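Local structure of cysteine desulfurase (Thermococcus onnurineus, 5B89) at residues 95-100 and 279-284. The protein probably uses its pyridoxal 5'-phosphate cofactor to take sulfur from L-cysteine for a sulfur carrier, leaving L-alanine. Residues are numbered along the deposited sequence; the frame is centred on the assembly and turned at random.
Sequences AKFEEI and EPPERF
I100 O, a hydrogen-bond acceptor for NH1 of R86, is also met by the ring of P281, whose CB lies 3.4 Å from I100 O. The same P281 CB is 3.7 Å from E98 O, so one ring carbon lies against a carbonyl of the 3-10 turn 97-99 and the first carbonyl of strand 100-103. No hydrogen bond crosses between the segments; 194 Å² is buried, and P281 accounts for the largest share. Its peptide bond to P280 is cis, and both rings meet the turn: P280 CB is 3.8 Å from E98 O, while P281 CD is 4.1 Å from E98 CB. F97 CG, anti to the backbone N (chi1 -179°), is nearer P281 than F97 CB is; P281 CG lies oblique to the ring, 4.4 Å from F97 CE2. Within 95-100, K96 N donates to E99 OE2 (2.8 Å, 171° at the hydrogen); within 279-284, P280 CD lies 3.7 Å above the centre of the R283 guanidinium plane. Away from the cofactor and alanine sites of this class-V aminotransferase fold, the contact packs the loop between helix 73-93 and strand 100-103, outermost in this chain's seven-stranded sheet, against the loop from strand 274-277 toward helix 291-307, with R86 of helix 73-93 touching both F97 and P281.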
ATOM      1  N   ALA B  95     -20.062  -8.879  -0.459  1.00 12.36           N
ATOM      2  CA  ALA B  95     -20.242  -7.587  -1.083  1.00 12.28           C
ATOM      3  C   ALA B  95     -20.358  -7.684  -2.600  1.00 10.96           C
ATOM      4  O   ALA B  95     -20.039  -8.753  -3.145  1.00 13.21           O
ATOM      5  CB  ALA B  95     -19.022  -6.740  -0.757  1.00 12.82           C
ATOM      6  N   LYS B  96     -20.709  -6.594  -3.210  1.00 12.29           N
ATOM      7  CA  LYS B  96     -20.662  -6.482  -4.677  1.00 12.54           C
ATOM      8  C   LYS B  96     -19.222  -6.109  -5.047  1.00 13.34           C
ATOM      9  O   LYS B  96     -18.502  -5.427  -4.270  1.00 12.02           O
ATOM     10  CB  LYS B  96     -21.579  -5.415  -5.192  1.00 14.82           C
ATOM     11  CG  LYS B  96     -23.097  -5.658  -4.836  1.00 18.40           C
ATOM     12  CD  LYS B  96     -23.942  -4.524  -5.424  1.00 22.19           C
ATOM     13  CE  LYS B  96     -25.456  -4.683  -5.154  1.00 29.24           C
ATOM     14  NZ  LYS B  96     -26.187  -3.694  -5.999  1.00 34.40           N
ATOM     15  N   PHE B  97     -18.854  -6.469  -6.268  1.00 12.49           N
ATOM     16  CA  PHE B  97     -17.526  -6.067  -6.850  1.00 11.80           C
ATOM     17  C   PHE B  97     -17.234  -4.639  -6.625  1.00 12.41           C
ATOM     18  O   PHE B  97     -16.099  -4.295  -6.162  1.00 13.04           O
ATOM     19  CB  PHE B  97     -17.652  -6.334  -8.366  1.00 13.13           C
ATOM     20  CG  PHE B  97     -16.377  -6.019  -9.152  1.00 13.24           C
ATOM     21  CD1 PHE B  97     -15.400  -6.980  -9.286  1.00 13.46           C
ATOM     22  CD2 PHE B  97     -16.210  -4.806  -9.768  1.00 14.88           C
ATOM     23  CE1 PHE B  97     -14.262  -6.676 -10.057  1.00 14.74           C
ATOM     24  CE2 PHE B  97     -15.039  -4.512 -10.490  1.00 15.70           C
ATOM     25  CZ  PHE B  97     -14.129  -5.480 -10.627  1.00 14.40           C
ATOM     26  N   GLU B  98     -18.112  -3.706  -6.945  1.00 12.32           N
ATOM     27  CA  GLU B  98     -17.816  -2.322  -6.905  1.00 13.10           C
ATOM     28  C   GLU B  98     -17.657  -1.655  -5.520  1.00 11.79           C
ATOM     29  O   GLU B  98     -17.271  -0.525  -5.427  1.00 12.45           O
ATOM     30  CB  GLU B  98     -18.840  -1.517  -7.705  1.00 16.03           C
ATOM     31  CG  GLU B  98     -20.247  -1.653  -7.277  1.00 19.98           C
ATOM     32  CD  GLU B  98     -20.945  -2.746  -8.086  1.00 20.96           C
ATOM     33  OE1 GLU B  98     -20.452  -3.864  -8.423  1.00 18.45           O
ATOM     34  OE2 GLU B  98     -22.209  -2.418  -8.230  1.00 30.52           O
ATOM     35  N   GLU B  99     -18.026  -2.460  -4.526  1.00 10.91           N
ATOM     36  CA  GLU B  99     -17.955  -1.971  -3.149  1.00 10.94           C
ATOM     37  C   GLU B  99     -16.581  -2.278  -2.491  1.00 12.49           C
ATOM     38  O   GLU B  99     -16.412  -1.911  -1.310  1.00 11.78           O
ATOM     39  CB  GLU B  99     -19.036  -2.613  -2.291  1.00 12.04           C
ATOM     40  CG  GLU B  99     -20.459  -2.185  -2.713  1.00 12.29           C
ATOM     41  CD  GLU B  99     -21.608  -2.986  -2.076  1.00 11.28           C
ATOM     42  OE1 GLU B  99     -22.639  -2.267  -1.652  1.00 13.32           O
ATOM     43  OE2 GLU B  99     -21.493  -4.216  -1.914  1.00 11.86           O
ATOM     44  N   ILE B 100     -15.703  -2.958  -3.221  1.00 10.33           N
ATOM     45  CA  ILE B 100     -14.361  -3.332  -2.691  1.00 10.13           C
ATOM     46  C   ILE B 100     -13.281  -2.395  -3.159  1.00 10.28           C
ATOM     47  O   ILE B 100     -13.137  -2.240  -4.395  1.00 11.41           O
ATOM     48  CB  ILE B 100     -14.007  -4.755  -3.023  1.00 10.01           C
ATOM     49  CG1 ILE B 100     -15.036  -5.796  -2.490  1.00 10.82           C
ATOM     50  CG2 ILE B 100     -12.587  -5.106  -2.639  1.00 10.34           C
ATOM     51  CD1 ILE B 100     -15.139  -5.712  -1.000  1.00 11.54           C
ATOM     52  N   GLU B 279     -16.284   6.290 -11.799  1.00 15.94           N
ATOM     53  CA  GLU B 279     -17.186   5.536 -10.899  1.00 17.66           C
ATOM     54  C   GLU B 279     -16.399   4.601  -9.974  1.00 15.11           C
ATOM     55  O   GLU B 279     -15.268   4.163 -10.273  1.00 14.83           O
ATOM     56  CB  GLU B 279     -18.199   4.732 -11.708  1.00 22.31           C
ATOM     57  CG  GLU B 279     -19.103   5.540 -12.682  1.00 28.99           C
ATOM     58  CD  GLU B 279     -19.812   6.735 -12.034  1.00 44.02           C
ATOM     59  OE1 GLU B 279     -20.721   6.526 -11.195  1.00 55.80           O
ATOM     60  OE2 GLU B 279     -19.441   7.905 -12.354  1.00 50.68           O
ATOM     61  N   PRO B 280     -17.014   4.151  -8.876  1.00 15.00           N
ATOM     62  CA  PRO B 280     -16.415   3.073  -8.033  1.00 15.27           C
ATOM     63  C   PRO B 280     -16.248   1.794  -8.759  1.00 14.01           C
ATOM     64  O   PRO B 280     -17.043   1.454  -9.666  1.00 15.72           O
ATOM     65  CB  PRO B 280     -17.467   2.948  -6.918  1.00 16.03           C
ATOM     66  CG  PRO B 280     -18.116   4.258  -6.857  1.00 17.50           C
ATOM     67  CD  PRO B 280     -18.284   4.613  -8.260  1.00 17.05           C
ATOM     68  N   PRO B 281     -15.253   0.952  -8.408  1.00 14.13           N
ATOM     69  CA  PRO B 281     -14.333   1.204  -7.284  1.00 14.49           C
ATOM     70  C   PRO B 281     -13.090   2.023  -7.683  1.00 15.52           C
ATOM     71  O   PRO B 281     -12.399   2.524  -6.799  1.00 15.61           O
ATOM     72  CB  PRO B 281     -13.875  -0.184  -6.946  1.00 16.27           C
ATOM     73  CG  PRO B 281     -13.963  -0.960  -8.214  1.00 15.16           C
ATOM     74  CD  PRO B 281     -15.108  -0.380  -8.988  1.00 13.93           C
ATOM     75  N   GLU B 282     -12.841   2.227  -8.972  1.00 13.44           N
ATOM     76  CA  GLU B 282     -11.639   2.978  -9.427  1.00 15.09           C
ATOM     77  C   GLU B 282     -11.640   4.376  -8.950  1.00 14.19           C
ATOM     78  O   GLU B 282     -10.523   4.966  -8.777  1.00 14.55           O
ATOM     79  CB  GLU B 282     -11.568   2.956 -10.953  1.00 17.96           C
ATOM     80  CG  GLU B 282     -11.234   1.620 -11.527  1.00 23.51           C
ATOM     81  CD  GLU B 282     -12.436   0.648 -11.622  1.00 31.69           C
ATOM     82  OE1 GLU B 282     -13.614   1.087 -11.417  1.00 28.56           O
ATOM     83  OE2 GLU B 282     -12.201  -0.554 -11.928  1.00 51.98           O
ATOM     84  N   ARG B 283     -12.786   5.029  -8.639  1.00 13.45           N
ATOM     85  CA  ARG B 283     -12.856   6.347  -8.075  1.00 15.16           C
ATOM     86  C   ARG B 283     -11.978   6.479  -6.821  1.00 13.38           C
ATOM     87  O   ARG B 283     -11.557   7.566  -6.480  1.00 14.68           O
ATOM     88  CB  ARG B 283     -14.340   6.690  -7.693  1.00 17.18           C
ATOM     89  CG  ARG B 283     -14.574   8.046  -7.145  1.00 18.05           C
ATOM     90  CD  ARG B 283     -16.027   8.320  -6.684  1.00 22.66           C
ATOM     91  NE  ARG B 283     -16.903   8.262  -7.801  1.00 25.47           N
ATOM     92  CZ  ARG B 283     -18.243   8.321  -7.657  1.00 29.62           C
ATOM     93  NH1 ARG B 283     -18.776   8.365  -6.432  1.00 30.76           N
ATOM     94  NH2 ARG B 283     -19.032   8.304  -8.726  1.00 28.95           N
ATOM     95  N   PHE B 284     -11.831   5.355  -6.103  1.00 13.20           N
ATOM     96  CA  PHE B 284     -11.171   5.347  -4.780  1.00 14.53           C
ATOM     97  C   PHE B 284      -9.730   4.894  -4.816  1.00 15.85           C
ATOM     98  O   PHE B 284      -9.098   4.929  -3.737  1.00 17.68           O
ATOM     99  CB  PHE B 284     -12.065   4.514  -3.828  1.00 15.35           C
ATOM    100  CG  PHE B 284     -13.464   5.041  -3.725  1.00 16.71           C
ATOM    101  CD1 PHE B 284     -13.677   6.289  -3.319  1.00 19.29           C
ATOM    102  CD2 PHE B 284     -14.535   4.275  -4.045  1.00 15.62           C
ATOM    103  CE1 PHE B 284     -14.974   6.796  -3.251  1.00 21.00           C
ATOM    104  CE2 PHE B 284     -15.857   4.768  -3.911  1.00 17.41           C
ATOM    105  CZ  PHE B 284     -16.043   6.030  -3.547  1.00 19.22           C
TER